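Local coordinates for putative fumarylpyruvate hydrolase (Burkholderia cenocepacia, PDB 4MAQ), which is a putative hydrolase of the fumarylacetoacetate hydrolase (FAH) family, of mixed beta-sheet architecture, at residues V111-G117 with V148-A154. Residues are numbered along the deposited sequence; the frame is centred on the assembly and turned at random.
Sequences VWGYGVG and VTALRAA
Tyr114 and Arg152 form an antiparallel hydrogen-bonded pair, Tyr114 N reaching Arg152 O and Arg152 N reaching Tyr114 O, both at 2.9 Å. Next to it, Gly113 faces Ala153 as a non-hydrogen-bonded pair, and the nearly straight Ala154 N to Trp112 O bond (2.8 Å, 174° at the hydrogen) ends the pairing where a helix begins. Beyond Tyr114 the register slips by one residue: the backbones bridge again at Gly117 and Val148, where continued pairing would set Gly117 opposite Thr149. Thr149 spans the slip: its backbone N donates to Val116 O at 2.8 Å, while OG1 accepts from Val116 N at 3.0 Å, replacing Ala150 O, the acceptor in an unbroken register. A chi1 of 63° brings OG1 within range of Val116 N.

Trp112 CG, anti to the backbone N, swings the indole beside its own carbonyl, so the ring lies along 151-153. Ala153 CA sits 4.0 Å from the six-membered ring centroid and 16° off the normal, a CH-pi contact. Leu151 CB meets the ring edge at CZ3 (3.9 Å). On Tyr114, Ala154 CB touches the ring edge at CE1, and the hydroxyl bonds to His159. Leu151 CD2 packs on Gly115 CA, 3.8 Å away.

Strand 111-122 pairs antiparallel with both 85-95 and 146-153; a classic beta bulge, Trp112 and Gly113 opposite Ala94, lies on the 85-95 side. The Thr149 hydroxyl, accepting from Val116 N and donating to Ala150 O, satisfies both where their direct bond is lost.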
loop_
_atom_site.group_PDB
_atom_site.type_symbol
_atom_site.label_atom_id
_atom_site.label_comp_id
_atom_site.label_asym_id
_atom_site.label_seq_id
_atom_site.Cartn_x
_atom_site.Cartn_y
_atom_site.Cartn_z
ATOM N N VAL B 111 0.592 8.123 -19.832
ATOM C CA VAL B 111 1.945 8.025 -19.257
ATOM C C VAL B 111 2.644 9.383 -19.252
ATOM O O VAL B 111 2.767 10.018 -20.301
ATOM C CB VAL B 111 2.801 7.008 -20.037
ATOM C CG1 VAL B 111 4.250 7.016 -19.577
ATOM C CG2 VAL B 111 2.189 5.618 -19.897
ATOM N N TRP B 112 3.072 9.841 -18.071
ATOM C CA TRP B 112 3.893 11.051 -17.959
ATOM C C TRP B 112 5.355 10.765 -18.353
ATOM O O TRP B 112 5.988 11.581 -19.018
ATOM C CB TRP B 112 3.823 11.631 -16.516
ATOM C CG TRP B 112 4.624 12.870 -16.454
ATOM C CD1 TRP B 112 4.228 14.123 -16.824
ATOM C CD2 TRP B 112 6.021 12.961 -16.149
ATOM N NE1 TRP B 112 5.267 14.994 -16.718
ATOM C CE2 TRP B 112 6.393 14.317 -16.331
ATOM C CE3 TRP B 112 6.993 12.038 -15.727
ATOM C CZ2 TRP B 112 7.693 14.780 -16.096
ATOM C CZ3 TRP B 112 8.300 12.508 -15.506
ATOM C CH2 TRP B 112 8.621 13.866 -15.682
ATOM N N GLY B 113 5.911 9.651 -17.901
ATOM C CA GLY B 113 7.326 9.395 -18.109
ATOM C C GLY B 113 7.776 8.071 -17.573
ATOM O O GLY B 113 6.956 7.203 -17.243
ATOM N N TYR B 114 9.093 7.905 -17.511
ATOM C CA TYR B 114 9.701 6.620 -17.209
ATOM C C TYR B 114 10.889 6.766 -16.283
ATOM O O TYR B 114 11.605 7.769 -16.328
ATOM C CB TYR B 114 10.205 5.961 -18.503
ATOM C CG TYR B 114 9.072 5.606 -19.418
ATOM C CD1 TYR B 114 8.622 6.523 -20.366
ATOM C CD2 TYR B 114 8.435 4.362 -19.337
ATOM C CE1 TYR B 114 7.561 6.238 -21.201
ATOM C CE2 TYR B 114 7.357 4.056 -20.164
ATOM C CZ TYR B 114 6.921 4.993 -21.096
ATOM O OH TYR B 114 5.858 4.629 -21.907
ATOM N N GLY B 115 11.158 5.709 -15.520
ATOM C CA GLY B 115 12.395 5.591 -14.784
ATOM C C GLY B 115 12.813 4.137 -14.710
ATOM O O GLY B 115 12.202 3.262 -15.350
ATOM N N VAL B 116 13.847 3.883 -13.923
ATOM C CA VAL B 116 14.368 2.524 -13.738
ATOM C C VAL B 116 14.318 2.248 -12.239
ATOM O O VAL B 116 14.667 3.117 -11.435
ATOM C CB VAL B 116 15.817 2.390 -14.269
ATOM C CG1 VAL B 116 16.385 1.013 -13.966
ATOM C CG2 VAL B 116 15.819 2.690 -15.763
ATOM N N GLY B 117 13.849 1.065 -11.870
ATOM C CA GLY B 117 13.673 0.744 -10.464
ATOM C C GLY B 117 14.208 -0.621 -10.122
ATOM O O GLY B 117 14.496 -1.443 -11.017
ATOM N N VAL B 148 14.185 3.934 -7.065
ATOM C CA VAL B 148 13.882 4.357 -8.438
ATOM C C VAL B 148 14.837 5.500 -8.810
ATOM O O VAL B 148 15.149 6.360 -7.966
ATOM C CB VAL B 148 12.388 4.803 -8.589
ATOM C CG1 VAL B 148 12.055 5.249 -10.014
ATOM C CG2 VAL B 148 11.418 3.698 -8.172
ATOM N N THR B 149 15.249 5.543 -10.078
ATOM C CA THR B 149 16.035 6.659 -10.591
ATOM C C THR B 149 15.199 7.918 -10.724
ATOM O O THR B 149 13.958 7.878 -10.691
ATOM C CB THR B 149 16.621 6.341 -11.970
ATOM O OG1 THR B 149 15.558 6.141 -12.920
ATOM C CG2 THR B 149 17.541 5.114 -11.898
ATOM N N ALA B 150 15.867 9.046 -10.958
ATOM C CA ALA B 150 15.160 10.189 -11.469
ATOM C C ALA B 150 14.349 9.788 -12.720
ATOM O O ALA B 150 14.770 8.918 -13.528
ATOM C CB ALA B 150 16.156 11.304 -11.775
ATOM N N LEU B 151 13.174 10.390 -12.841
ATOM C CA LEU B 151 12.302 10.140 -13.974
ATOM C C LEU B 151 12.587 11.076 -15.132
ATOM O O LEU B 151 12.979 12.234 -14.933
ATOM C CB LEU B 151 10.842 10.307 -13.558
ATOM C CG LEU B 151 10.385 9.507 -12.331
ATOM C CD1 LEU B 151 8.907 9.774 -12.111
ATOM C CD2 LEU B 151 10.637 8.004 -12.429
ATOM N N ARG B 152 12.356 10.566 -16.342
ATOM C CA ARG B 152 12.375 11.395 -17.550
ATOM C C ARG B 152 10.985 11.470 -18.158
ATOM O O ARG B 152 10.269 10.463 -18.226
ATOM C CB ARG B 152 13.357 10.844 -18.574
ATOM C CG ARG B 152 14.801 10.856 -18.100
ATOM C CD ARG B 152 15.710 10.378 -19.208
ATOM N NE ARG B 152 15.899 11.475 -20.125
ATOM C CZ ARG B 152 16.414 11.363 -21.341
ATOM N NH1 ARG B 152 16.553 12.456 -22.106
ATOM N NH2 ARG B 152 16.793 10.165 -21.790
ATOM N N ALA B 153 10.601 12.652 -18.630
ATOM C CA ALA B 153 9.312 12.824 -19.307
ATOM C C ALA B 153 9.279 12.000 -20.582
ATOM O O ALA B 153 10.286 11.890 -21.295
ATOM C CB ALA B 153 9.080 14.289 -19.636
ATOM N N ALA B 154 8.118 11.434 -20.894
ATOM C CA ALA B 154 7.952 10.659 -22.133
ATOM C C ALA B 154 8.195 11.499 -23.400
ATOM O O ALA B 154 8.544 10.952 -24.447
ATOM C CB ALA B 154 6.578 10.005 -22.178
#